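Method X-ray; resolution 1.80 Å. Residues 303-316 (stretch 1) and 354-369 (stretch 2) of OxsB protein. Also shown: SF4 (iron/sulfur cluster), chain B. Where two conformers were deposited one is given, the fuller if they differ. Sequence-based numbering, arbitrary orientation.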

# COMPACT_ATOMS: atom_id res chain seq x y z
N GLY A 303 13.19 5.97 -5.17
CA GLY A 303 12.07 5.27 -4.57
C GLY A 303 12.00 5.38 -3.05
O GLY A 303 12.80 6.05 -2.41
N ALA A 304 11.02 4.66 -2.48
CA ALA A 304 10.59 4.87 -1.10
C ALA A 304 10.77 3.63 -0.23
O ALA A 304 10.59 2.50 -0.68
CB ALA A 304 9.12 5.28 -1.06
N LEU A 305 11.06 3.87 1.05
CA LEU A 305 11.05 2.82 2.07
C LEU A 305 9.63 2.53 2.54
O LEU A 305 8.81 3.43 2.67
CB LEU A 305 11.89 3.24 3.27
CG LEU A 305 13.29 3.72 2.90
CD1 LEU A 305 13.85 4.52 4.05
CD2 LEU A 305 14.14 2.51 2.59
N THR A 306 9.36 1.25 2.81
CA THR A 306 8.07 0.78 3.28
C THR A 306 8.30 -0.21 4.42
O THR A 306 9.39 -0.74 4.59
CB THR A 306 7.28 0.09 2.17
OG1 THR A 306 8.02 -1.03 1.69
CG2 THR A 306 7.01 1.06 1.01
N LEU A 307 7.23 -0.46 5.18
CA LEU A 307 7.23 -1.52 6.19
C LEU A 307 5.77 -1.79 6.51
O LEU A 307 4.94 -0.88 6.46
CB LEU A 307 7.96 -1.12 7.47
CG LEU A 307 8.10 -2.24 8.51
CD1 LEU A 307 8.84 -3.44 7.89
CD2 LEU A 307 8.84 -1.74 9.74
N GLU A 308 5.45 -3.04 6.82
CA GLU A 308 4.11 -3.41 7.30
C GLU A 308 4.26 -3.84 8.75
O GLU A 308 4.94 -4.84 9.02
CB GLU A 308 3.50 -4.51 6.43
CG GLU A 308 1.97 -4.70 6.66
CD GLU A 308 1.34 -5.82 5.83
OE1 GLU A 308 2.03 -6.83 5.55
OE2 GLU A 308 0.13 -5.71 5.46
N THR A 309 3.67 -3.10 9.69
CA THR A 309 3.88 -3.43 11.10
C THR A 309 2.72 -4.23 11.69
O THR A 309 2.74 -4.56 12.88
CB THR A 309 4.12 -2.17 11.97
OG1 THR A 309 2.93 -1.35 12.01
CG2 THR A 309 5.31 -1.33 11.42
N SER A 310 1.72 -4.53 10.87
CA SER A 310 0.57 -5.35 11.25
C SER A 310 -0.13 -5.79 9.98
O SER A 310 0.02 -5.16 8.93
CB SER A 310 -0.41 -4.59 12.16
OG SER A 310 -1.03 -3.53 11.45
N ARG A 311 -0.90 -6.87 10.08
CA ARG A 311 -1.67 -7.39 8.96
C ARG A 311 -3.12 -7.50 9.36
O ARG A 311 -3.42 -7.84 10.51
CB ARG A 311 -1.15 -8.75 8.51
CG ARG A 311 0.26 -8.65 7.91
CD ARG A 311 0.71 -9.97 7.33
NE ARG A 311 1.95 -9.81 6.54
CZ ARG A 311 2.64 -10.85 6.05
NH1 ARG A 311 2.23 -12.09 6.27
NH2 ARG A 311 3.76 -10.63 5.36
N GLY A 312 -4.01 -7.22 8.41
CA GLY A 312 -5.44 -7.35 8.60
C GLY A 312 -6.09 -6.10 9.17
O GLY A 312 -5.46 -5.08 9.46
N CYS A 313 -7.41 -6.21 9.34
CA CYS A 313 -8.24 -5.15 9.88
C CYS A 313 -9.19 -5.79 10.88
O CYS A 313 -9.92 -6.71 10.52
CB CYS A 313 -9.04 -4.46 8.78
SG CYS A 313 -10.12 -3.12 9.41
N ASP A 314 -9.16 -5.33 12.13
CA ASP A 314 -10.05 -5.92 13.12
C ASP A 314 -11.49 -5.48 12.93
O ASP A 314 -12.40 -6.17 13.41
CB ASP A 314 -9.57 -5.59 14.54
CG ASP A 314 -9.26 -4.12 14.73
OD1 ASP A 314 -10.13 -3.27 14.49
OD2 ASP A 314 -8.12 -3.83 15.15
N TYR A 315 -11.72 -4.38 12.20
CA TYR A 315 -13.08 -3.93 11.92
C TYR A 315 -13.70 -4.75 10.78
O TYR A 315 -14.68 -5.47 10.98
CB TYR A 315 -13.09 -2.44 11.58
CG TYR A 315 -14.47 -1.88 11.36
CD1 TYR A 315 -15.41 -1.85 12.39
CD2 TYR A 315 -14.83 -1.35 10.12
CE1 TYR A 315 -16.68 -1.31 12.19
CE2 TYR A 315 -16.12 -0.81 9.92
CZ TYR A 315 -17.03 -0.81 10.96
OH TYR A 315 -18.29 -0.27 10.72
N SER A 316 -13.15 -4.61 9.57
CA SER A 316 -13.43 -5.48 8.43
C SER A 316 -14.89 -5.43 7.97
O SER A 316 -15.35 -6.33 7.28
CB SER A 316 -13.03 -6.93 8.74
OG SER A 316 -11.64 -7.16 8.55
FE1 SF4 B . -12.87 -0.52 6.41
FE2 SF4 B . -10.30 0.36 6.24
FE3 SF4 B . -11.17 -1.89 4.82
FE4 SF4 B . -10.87 -2.02 7.54
S1 SF4 B . -9.20 -1.67 5.99
S2 SF4 B . -12.65 -2.82 6.32
S3 SF4 B . -11.57 0.09 8.14
S4 SF4 B . -11.85 0.30 4.55
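Stretch 2 (354-369) IKPHIYMADEEFIGEL

Where two parallel strands pair over only a few residues, side chains beyond the pairing can carry the contact further. The pairing of residues 354-369 with residues 303-316 in OxsB is a compact example, burying 1041 Å² counted over both sides. Stretch 2 runs in the same general direction as stretch 1. It enters as a loop, tightened at Pro 356, where His 357 N donates to Lys 355 O at 2.7 Å, forms a strand at residues 357-360, and continues without regular structure to its end. Its strand lies beside the strand that contains Thr 306 and Leu 307, with axes 4.6 Å apart at closest approach and a crossing angle of -41°.

Leu 305, the residue most covered by its partner at 114 Å², anchors the early part of the contact. Its side chain, in the m,t rotamer, receives Ile 354 and Ile 358: CG of Leu 305 lies 3.8 Å from CG2 of Ile 354, and its CB lies 3.9 Å from CD1 of Ile 358. Ile 354 thus packs against Leu 305 before the strand of stretch 2 begins. A water also joins the chains here, accepting from Leu 305 N at 2.9 Å and donating to His 357 O at 2.6 Å. The register is then set by the backbone. Tyr 359 N donates to Leu 305 O at 3.0 Å in a nearly straight bond, Leu 307 N makes a weak 3.5 Å bond to Tyr 359 O, and Ala 361 N donates to Leu 307 O at 2.7 Å. Thr 306 is thereby paired with Tyr 359 and Leu 307 with Met 360, their CA atoms 4.8 and 5.2 Å apart respectively. Side chains alternate accordingly: Thr 306 and Tyr 359 share one face of the sheet, Leu 307 and Met 360 the other. The Tyr 359 ring reaches back along stretch 1, bringing its CE1 to 3.7 Å from CB of Ala 304.

Beyond the ladder, the side chain of Asp 362 leaves the backbone sideways, and its carboxylate comes up against Thr 309. Its OD1 accepts from Thr 309 N at 2.8 Å and its OD2 from Thr 309 OG1 at 2.6 Å, so one acid group holds both backbone and side chain of the same residue. Ser 310 OG lies 2.8 Å from Asp 362 OD2 and 3.0 Å from Glu 364 O.

The far end is organised by Asp 314, covered by 85 Å², and Glu 364, covered by 78 Å². The Glu 364 side chain is extended, with chi1 and chi2 both t, and its OE1 accepts from Asp 314 N at 2.7 Å. The carboxylates also meet: Asp 314 OD2 lies 2.7 Å from Glu 364 OE2, a close approach of two acidic groups. Next to this contact, Cys 313 SG binds FE4 of the iron-sulfur cluster at 2.3 Å, while Cys 313 CA sits 3.2 Å from Glu 364 OE1. Stretch 2 therefore packs directly against the backbone of a cluster ligand.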

# COMPACT_ATOMS: atom_id res chain seq x y z
N ILE A 354 18.77 7.39 0.75
CA ILE A 354 17.31 7.49 0.72
C ILE A 354 16.88 8.26 1.97
O ILE A 354 17.36 7.98 3.08
CB ILE A 354 16.67 6.10 0.69
CG1 ILE A 354 17.12 5.34 -0.56
CG2 ILE A 354 15.14 6.21 0.73
CD1 ILE A 354 16.59 3.93 -0.63
N LYS A 355 15.95 9.20 1.81
CA LYS A 355 15.53 10.03 2.93
C LYS A 355 14.78 9.18 3.96
O LYS A 355 14.08 8.24 3.60
CB LYS A 355 14.64 11.17 2.45
CG LYS A 355 13.34 10.72 1.79
CD LYS A 355 12.53 11.90 1.25
CE LYS A 355 13.00 12.30 -0.16
NZ LYS A 355 12.56 11.33 -1.21
N PRO A 356 14.92 9.49 5.26
CA PRO A 356 14.30 8.66 6.33
C PRO A 356 12.80 8.92 6.45
O PRO A 356 12.33 9.53 7.42
CB PRO A 356 15.07 9.11 7.57
CG PRO A 356 15.37 10.57 7.29
CD PRO A 356 15.64 10.65 5.81
N HIS A 357 12.07 8.46 5.44
CA HIS A 357 10.61 8.59 5.39
C HIS A 357 10.03 7.20 5.13
O HIS A 357 10.28 6.61 4.08
CB HIS A 357 10.18 9.55 4.28
CG HIS A 357 8.82 10.15 4.49
ND1 HIS A 357 7.68 9.39 4.58
CD2 HIS A 357 8.43 11.43 4.62
CE1 HIS A 357 6.64 10.18 4.77
NE2 HIS A 357 7.07 11.43 4.79
N ILE A 358 9.26 6.68 6.09
CA ILE A 358 8.70 5.34 5.99
C ILE A 358 7.23 5.43 5.61
O ILE A 358 6.45 6.11 6.29
CB ILE A 358 8.85 4.57 7.31
CG1 ILE A 358 10.29 4.63 7.84
CG2 ILE A 358 8.39 3.11 7.11
CD1 ILE A 358 11.25 3.74 7.08
N TYR A 359 6.83 4.72 4.57
CA TYR A 359 5.42 4.62 4.21
C TYR A 359 4.92 3.30 4.79
O TYR A 359 5.23 2.23 4.26
CB TYR A 359 5.25 4.69 2.71
CG TYR A 359 5.78 6.03 2.23
CD1 TYR A 359 7.13 6.21 1.92
CD2 TYR A 359 4.94 7.13 2.15
CE1 TYR A 359 7.62 7.45 1.53
CE2 TYR A 359 5.41 8.37 1.75
CZ TYR A 359 6.74 8.53 1.44
OH TYR A 359 7.20 9.77 1.05
N MET A 360 4.16 3.38 5.88
CA MET A 360 3.64 2.17 6.51
C MET A 360 2.58 1.55 5.61
O MET A 360 1.64 2.23 5.16
CB MET A 360 3.03 2.44 7.89
CG MET A 360 3.94 3.05 8.92
SD MET A 360 5.36 2.00 9.34
CE MET A 360 5.96 2.91 10.77
N ALA A 361 2.72 0.25 5.36
CA ALA A 361 1.81 -0.46 4.48
C ALA A 361 0.53 -0.91 5.19
O ALA A 361 -0.41 -1.33 4.51
CB ALA A 361 2.49 -1.69 3.88
N ASP A 362 0.48 -0.81 6.53
CA ASP A 362 -0.64 -1.34 7.32
C ASP A 362 -1.99 -0.84 6.81
O ASP A 362 -2.19 0.36 6.59
CB ASP A 362 -0.51 -0.92 8.79
CG ASP A 362 0.82 -1.27 9.40
OD1 ASP A 362 1.87 -1.12 8.73
OD2 ASP A 362 0.82 -1.62 10.58
N GLU A 363 -2.94 -1.77 6.67
CA GLU A 363 -4.34 -1.36 6.55
C GLU A 363 -4.79 -0.62 7.79
O GLU A 363 -5.59 0.32 7.71
CB GLU A 363 -5.23 -2.59 6.31
CG GLU A 363 -5.11 -3.18 4.92
CD GLU A 363 -6.11 -4.29 4.71
OE1 GLU A 363 -6.08 -5.25 5.51
OE2 GLU A 363 -6.95 -4.17 3.78
N GLU A 364 -4.31 -1.06 8.96
CA GLU A 364 -4.77 -0.58 10.27
C GLU A 364 -3.54 -0.51 11.16
O GLU A 364 -3.18 -1.48 11.84
CB GLU A 364 -5.84 -1.50 10.85
CG GLU A 364 -6.30 -1.09 12.24
CD GLU A 364 -7.38 -2.00 12.81
OE1 GLU A 364 -7.53 -3.16 12.34
OE2 GLU A 364 -8.09 -1.55 13.73
N PHE A 365 -2.91 0.67 11.21
CA PHE A 365 -1.69 0.83 11.99
C PHE A 365 -1.97 0.72 13.49
O PHE A 365 -1.19 0.11 14.23
CB PHE A 365 -1.04 2.18 11.66
CG PHE A 365 0.24 2.44 12.39
CD1 PHE A 365 1.37 1.68 12.13
CD2 PHE A 365 0.33 3.47 13.32
CE1 PHE A 365 2.57 1.93 12.80
CE2 PHE A 365 1.53 3.75 13.99
CZ PHE A 365 2.65 2.96 13.74
N ILE A 366 -3.09 1.27 13.96
CA ILE A 366 -3.33 1.34 15.41
C ILE A 366 -3.91 0.04 15.94
O ILE A 366 -3.42 -0.53 16.93
CB ILE A 366 -4.23 2.54 15.73
CG1 ILE A 366 -3.55 3.83 15.28
CG2 ILE A 366 -4.52 2.59 17.22
CD1 ILE A 366 -4.50 4.97 15.22
N GLY A 367 -4.96 -0.46 15.31
CA GLY A 367 -5.44 -1.79 15.66
C GLY A 367 -6.33 -1.83 16.90
O GLY A 367 -6.76 -0.80 17.46
N GLU A 368 -6.63 -3.06 17.31
CA GLU A 368 -7.47 -3.35 18.47
C GLU A 368 -7.04 -4.70 19.01
O GLU A 368 -6.93 -5.66 18.25
CB GLU A 368 -8.97 -3.40 18.12
CG GLU A 368 -9.67 -2.06 17.99
CD GLU A 368 -11.19 -2.18 18.02
OE1 GLU A 368 -11.71 -3.13 18.65
OE2 GLU A 368 -11.87 -1.33 17.41
N LEU A 369 -6.80 -4.76 20.31
CA LEU A 369 -6.45 -6.01 20.97
C LEU A 369 -7.53 -6.41 21.97
O LEU A 369 -8.19 -5.54 22.55
CB LEU A 369 -5.10 -5.86 21.70
CG LEU A 369 -3.95 -5.64 20.72
CD1 LEU A 369 -2.69 -5.18 21.42
CD2 LEU A 369 -3.70 -6.92 19.92
O HOH W 1 11.44 6.71 1.71
O HOH W 2 -1.87 -4.53 6.78
O HOH W 3 0.96 -1.58 14.00
O HOH W 4 -2.98 -3.75 9.29
O HOH W 5 -3.71 -6.26 5.89